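PDB 5UR2: bifunctional protein PutA from Bdellovibrio bacteriovorus, which probably catalyses both steps of proline breakdown to glutamate, as a flavin-dependent proline dehydrogenase joined to an NAD-dependent L-glutamate gamma-semialdehyde dehydrogenase. Local coordinates for residues L150-K153 / E154-D157; F796-R799 / L800-A804. All coordinates share one frame; numbering follows the deposited sequence.

Contact 1. Residues L150-K153 / E154-D157; sequences LSEK and EAQD
S151 and E154 meet across the first turn of helix 152-173, where backbone bonds from A155, Q156 and D157 to the carbonyls of S151, E152 and K153 set the i to i+4 pattern. S151 stands at the N-cap: chi1 of 69° holds its hydroxyl between its own backbone N and carbonyl carbon, where OG accepts from E154 N at 3.2 Å in a nearly straight bond (163°). The extended chain of E154 runs back past the serine, CG lying 3.4 Å from S151 OG. L150 N donates to E154 OE1 at 2.8 Å, nearly along the C-O axis. S151 N adds a weak bond to the same OE1 at 3.2 Å, completing a capping box whose carboxylate also grips the preceding residue; its other oxygen, OE2, is taken by R799. The helix follows strand 138-144 of the proline dehydrogenase barrel, and its N-terminal end abuts helix 790-806, with L150 on R799 and S151 on E802 and T803. E152 points away from this turn, its carboxylate bound by S204 and R221. Further along, K153 and D157 lie near each other without a direct charge contact: K153 NZ is 5.0 Å from D157 OD2, and K153 CG comes to 3.8 Å from the same oxygen. Two acidic side chains in the first turn, E152 and E154, would probably interact favourably with the helix dipole, and the arginine partners of both carboxylates should help to keep them ionised.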
loop_
_atom_site.group_PDB
_atom_site.type_symbol
_atom_site.label_atom_id
_atom_site.label_comp_id
_atom_site.label_asym_id
_atom_site.label_seq_id
_atom_site.Cartn_x
_atom_site.Cartn_y
_atom_site.Cartn_z
ATOM N N LEU B 150 29.658 25.767 21.123
ATOM C CA LEU B 150 29.799 24.341 20.868
ATOM C C LEU B 150 31.075 23.749 21.450
ATOM O O LEU B 150 31.165 22.524 21.585
ATOM C CB LEU B 150 29.770 24.070 19.359
ATOM C CG LEU B 150 28.439 24.378 18.676
ATOM C CD1 LEU B 150 28.490 24.059 17.200
ATOM C CD2 LEU B 150 27.332 23.588 19.334
ATOM N N SER B 151 32.070 24.573 21.769
ATOM C CA SER B 151 33.348 24.081 22.256
ATOM C C SER B 151 33.768 24.846 23.504
ATOM O O SER B 151 33.280 25.949 23.780
ATOM C CB SER B 151 34.422 24.218 21.183
ATOM O OG SER B 151 34.695 25.596 20.994
ATOM N N GLU B 152 34.722 24.271 24.243
ATOM C CA GLU B 152 35.229 24.969 25.421
ATOM C C GLU B 152 36.058 26.198 25.048
ATOM O O GLU B 152 36.076 27.176 25.809
ATOM C CB GLU B 152 36.024 24.016 26.304
ATOM C CG GLU B 152 35.093 23.117 27.112
ATOM C CD GLU B 152 33.999 23.894 27.829
ATOM O OE1 GLU B 152 34.314 24.584 28.816
ATOM O OE2 GLU B 152 32.817 23.816 27.409
ATOM N N LYS B 153 36.725 26.191 23.887
ATOM C CA LYS B 153 37.373 27.417 23.428
ATOM C C LYS B 153 36.361 28.548 23.258
ATOM O O LYS B 153 36.603 29.684 23.683
ATOM C CB LYS B 153 38.104 27.194 22.105
ATOM C CG LYS B 153 38.764 28.491 21.601
ATOM C CD LYS B 153 39.607 28.299 20.366
ATOM C CE LYS B 153 39.989 29.662 19.788
ATOM N NZ LYS B 153 40.388 29.578 18.348
ATOM N N GLU B 154 35.219 28.255 22.631
ATOM C CA GLU B 154 34.196 29.283 22.439
ATOM C C GLU B 154 33.605 29.737 23.772
ATOM O O GLU B 154 33.367 30.937 23.979
ATOM C CB GLU B 154 33.108 28.751 21.501
ATOM C CG GLU B 154 33.542 28.678 20.027
ATOM C CD GLU B 154 32.728 27.671 19.208
ATOM O OE1 GLU B 154 31.797 27.042 19.766
ATOM O OE2 GLU B 154 33.034 27.499 18.007
ATOM N N ALA B 155 33.390 28.798 24.696
ATOM C CA ALA B 155 32.911 29.164 26.026
ATOM C C ALA B 155 33.897 30.092 26.712
ATOM O O ALA B 155 33.505 31.108 27.299
ATOM C CB ALA B 155 32.681 27.913 26.875
ATOM N N GLN B 156 35.186 29.773 26.623
ATOM C CA GLN B 156 36.198 30.594 27.275
ATOM C C GLN B 156 36.257 31.987 26.653
ATOM O O GLN B 156 36.381 32.986 27.370
ATOM C CB GLN B 156 37.548 29.881 27.193
ATOM C CG GLN B 156 38.707 30.569 27.905
ATOM C CD GLN B 156 38.536 30.614 29.421
ATOM O OE1 GLN B 156 38.613 29.582 30.093
ATOM N NE2 GLN B 156 38.350 31.819 29.967
ATOM N N ASP B 157 36.143 32.070 25.321
ATOM C CA ASP B 157 36.132 33.368 24.649
ATOM C C ASP B 157 34.924 34.194 25.081
ATOM O O ASP B 157 35.036 35.404 25.308
ATOM C CB ASP B 157 36.127 33.175 23.128
ATOM C CG ASP B 157 37.440 32.581 22.587
ATOM O OD1 ASP B 157 38.458 32.557 23.316
ATOM O OD2 ASP B 157 37.440 32.102 21.431
#

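Contact 2. Residues F796-R799 / L800-A804; sequences FVDR and LVETA
With CG anti to the backbone N in both F796 (chi1 170°) and L800 (chi1 -177°), ring and isobutyl group lean toward each other; chi2 of L800 (73°) turns CD2 back toward the ring, and it approaches F796 CE2 obliquely at 4.2 Å. V797 and V801 repeat the pairing one residue on: CG1 of V797 and CG2 of V801 touch at 4.2 Å, while V801 CG2 also lies 3.2 Å from V797 O. T803 uses its first torsion differently. Its OG1 stands beside the backbone N and turns back to donate to R799 O at 2.8 Å. T803 N donates to that oxygen too, also at 2.8 Å, and the two donors arrive from opposite faces of the carbonyl plane, so one acceptor is gripped by both the backbone and the side chain of a single residue. These are i to i+4 pairs on helix 790-806, which follows strand 783-789 in the aldehyde dehydrogenase fold; F796 packs back onto V786 and V788 of that strand and, with L800, onto helix 761-773, whereas V797 and V801 rest on L845 of strand 843-847. The polar flank differs. D798 OD1 and E802 OE2 come to 4.6 Å, a proximity of like charges that would be mildly unfavourable and that the salt bridge from K805 to E802 probably offsets. R799, bent at chi3, carries its guanidinium away from this turn to E154 and D762.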
loop_
_atom_site.group_PDB
_atom_site.type_symbol
_atom_site.label_atom_id
_atom_site.label_comp_id
_atom_site.label_asym_id
_atom_site.label_seq_id
_atom_site.Cartn_x
_atom_site.Cartn_y
_atom_site.Cartn_z
ATOM N N PHE B 796 35.103 25.168 9.283
ATOM C CA PHE B 796 34.349 24.034 9.796
ATOM C C PHE B 796 35.242 23.090 10.585
ATOM O O PHE B 796 34.889 22.666 11.690
ATOM C CB PHE B 796 33.677 23.292 8.644
ATOM C CG PHE B 796 33.085 21.986 9.049
ATOM C CD1 PHE B 796 31.844 21.936 9.649
ATOM C CD2 PHE B 796 33.770 20.805 8.831
ATOM C CE1 PHE B 796 31.288 20.729 10.026
ATOM C CE2 PHE B 796 33.217 19.605 9.206
ATOM C CZ PHE B 796 31.973 19.571 9.804
ATOM N N VAL B 797 36.404 22.748 10.030
ATOM C CA VAL B 797 37.288 21.782 10.670
ATOM C C VAL B 797 37.828 22.331 11.986
ATOM O O VAL B 797 37.978 21.588 12.965
ATOM C CB VAL B 797 38.408 21.374 9.690
ATOM C CG1 VAL B 797 39.522 20.649 10.396
ATOM C CG2 VAL B 797 37.830 20.479 8.618
ATOM N N ASP B 798 38.115 23.635 12.050
ATOM C CA ASP B 798 38.575 24.196 13.321
ATOM C C ASP B 798 37.505 24.031 14.404
ATOM O O ASP B 798 37.798 23.567 15.508
ATOM C CB ASP B 798 38.968 25.668 13.164
ATOM C CG ASP B 798 39.361 26.331 14.502
ATOM O OD1 ASP B 798 40.455 26.023 15.031
ATOM O OD2 ASP B 798 38.580 27.161 15.031
ATOM N N ARG B 799 36.246 24.361 14.093
ATOM C CA ARG B 799 35.193 24.210 15.102
ATOM C C ARG B 799 34.914 22.741 15.412
ATOM O O ARG B 799 34.627 22.393 16.564
ATOM C CB ARG B 799 33.919 24.903 14.647
ATOM C CG ARG B 799 34.021 26.416 14.580
ATOM C CD ARG B 799 32.621 27.009 14.462
ATOM N NE ARG B 799 31.866 26.950 15.716
ATOM C CZ ARG B 799 30.561 27.197 15.810
ATOM N NH1 ARG B 799 29.864 27.498 14.719
ATOM N NH2 ARG B 799 29.946 27.141 16.986
ATOM N N LEU B 800 34.998 21.869 14.396
ATOM C CA LEU B 800 34.806 20.435 14.609
ATOM C C LEU B 800 35.837 19.885 15.584
ATOM O O LEU B 800 35.498 19.143 16.513
ATOM C CB LEU B 800 34.899 19.685 13.275
ATOM C CG LEU B 800 34.649 18.172 13.370
ATOM C CD1 LEU B 800 33.166 17.860 13.600
ATOM C CD2 LEU B 800 35.210 17.390 12.154
ATOM N N VAL B 801 37.112 20.228 15.364
ATOM C CA VAL B 801 38.192 19.754 16.224
ATOM C C VAL B 801 38.028 20.299 17.640
ATOM O O VAL B 801 38.158 19.565 18.627
ATOM C CB VAL B 801 39.556 20.139 15.620
ATOM C CG1 VAL B 801 40.691 19.937 16.636
ATOM C CG2 VAL B 801 39.812 19.324 14.360
ATOM N N GLU B 802 37.752 21.599 17.764
ATOM C CA GLU B 802 37.571 22.169 19.094
ATOM C C GLU B 802 36.368 21.563 19.801
ATOM O O GLU B 802 36.412 21.333 21.013
ATOM C CB GLU B 802 37.433 23.687 19.006
ATOM C CG GLU B 802 38.727 24.376 18.607
ATOM C CD GLU B 802 39.876 24.073 19.561
ATOM O OE1 GLU B 802 39.653 24.051 20.791
ATOM O OE2 GLU B 802 40.999 23.813 19.073
ATOM N N THR B 803 35.286 21.275 19.064
ATOM C CA THR B 803 34.123 20.665 19.703
ATOM C C THR B 803 34.427 19.225 20.095
ATOM O O THR B 803 34.051 18.776 21.186
ATOM C CB THR B 803 32.898 20.723 18.779
ATOM O OG1 THR B 803 32.579 22.076 18.466
ATOM C CG2 THR B 803 31.686 20.107 19.458
ATOM N N ALA B 804 35.118 18.490 19.220
ATOM C CA ALA B 804 35.496 17.120 19.551
ATOM C C ALA B 804 36.407 17.074 20.779
ATOM O O ALA B 804 36.298 16.153 21.597
ATOM C CB ALA B 804 36.159 16.454 18.347
#

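Both contacts are local i to i+3 or i+4 pairings, yet they serve different parts of the fold: contact 1 opens a helix of the proline dehydrogenase barrel, contact 2 lies within a helix of the aldehyde dehydrogenase part. Contact 1 is the more exposed, with K153, Q156 and D157 at the surface, while contact 2 buries F796, L800 and T803 and exposes D798. Polar capping dominates the former, whereas the latter combines apolar pairs facing its own sheet with charged groups on its other flank. Their centres are about 11 Å apart, and the two meet directly: the capping glutamate reaches across in a salt bridge, E154 OE2 to R799 NE, at 2.6 Å.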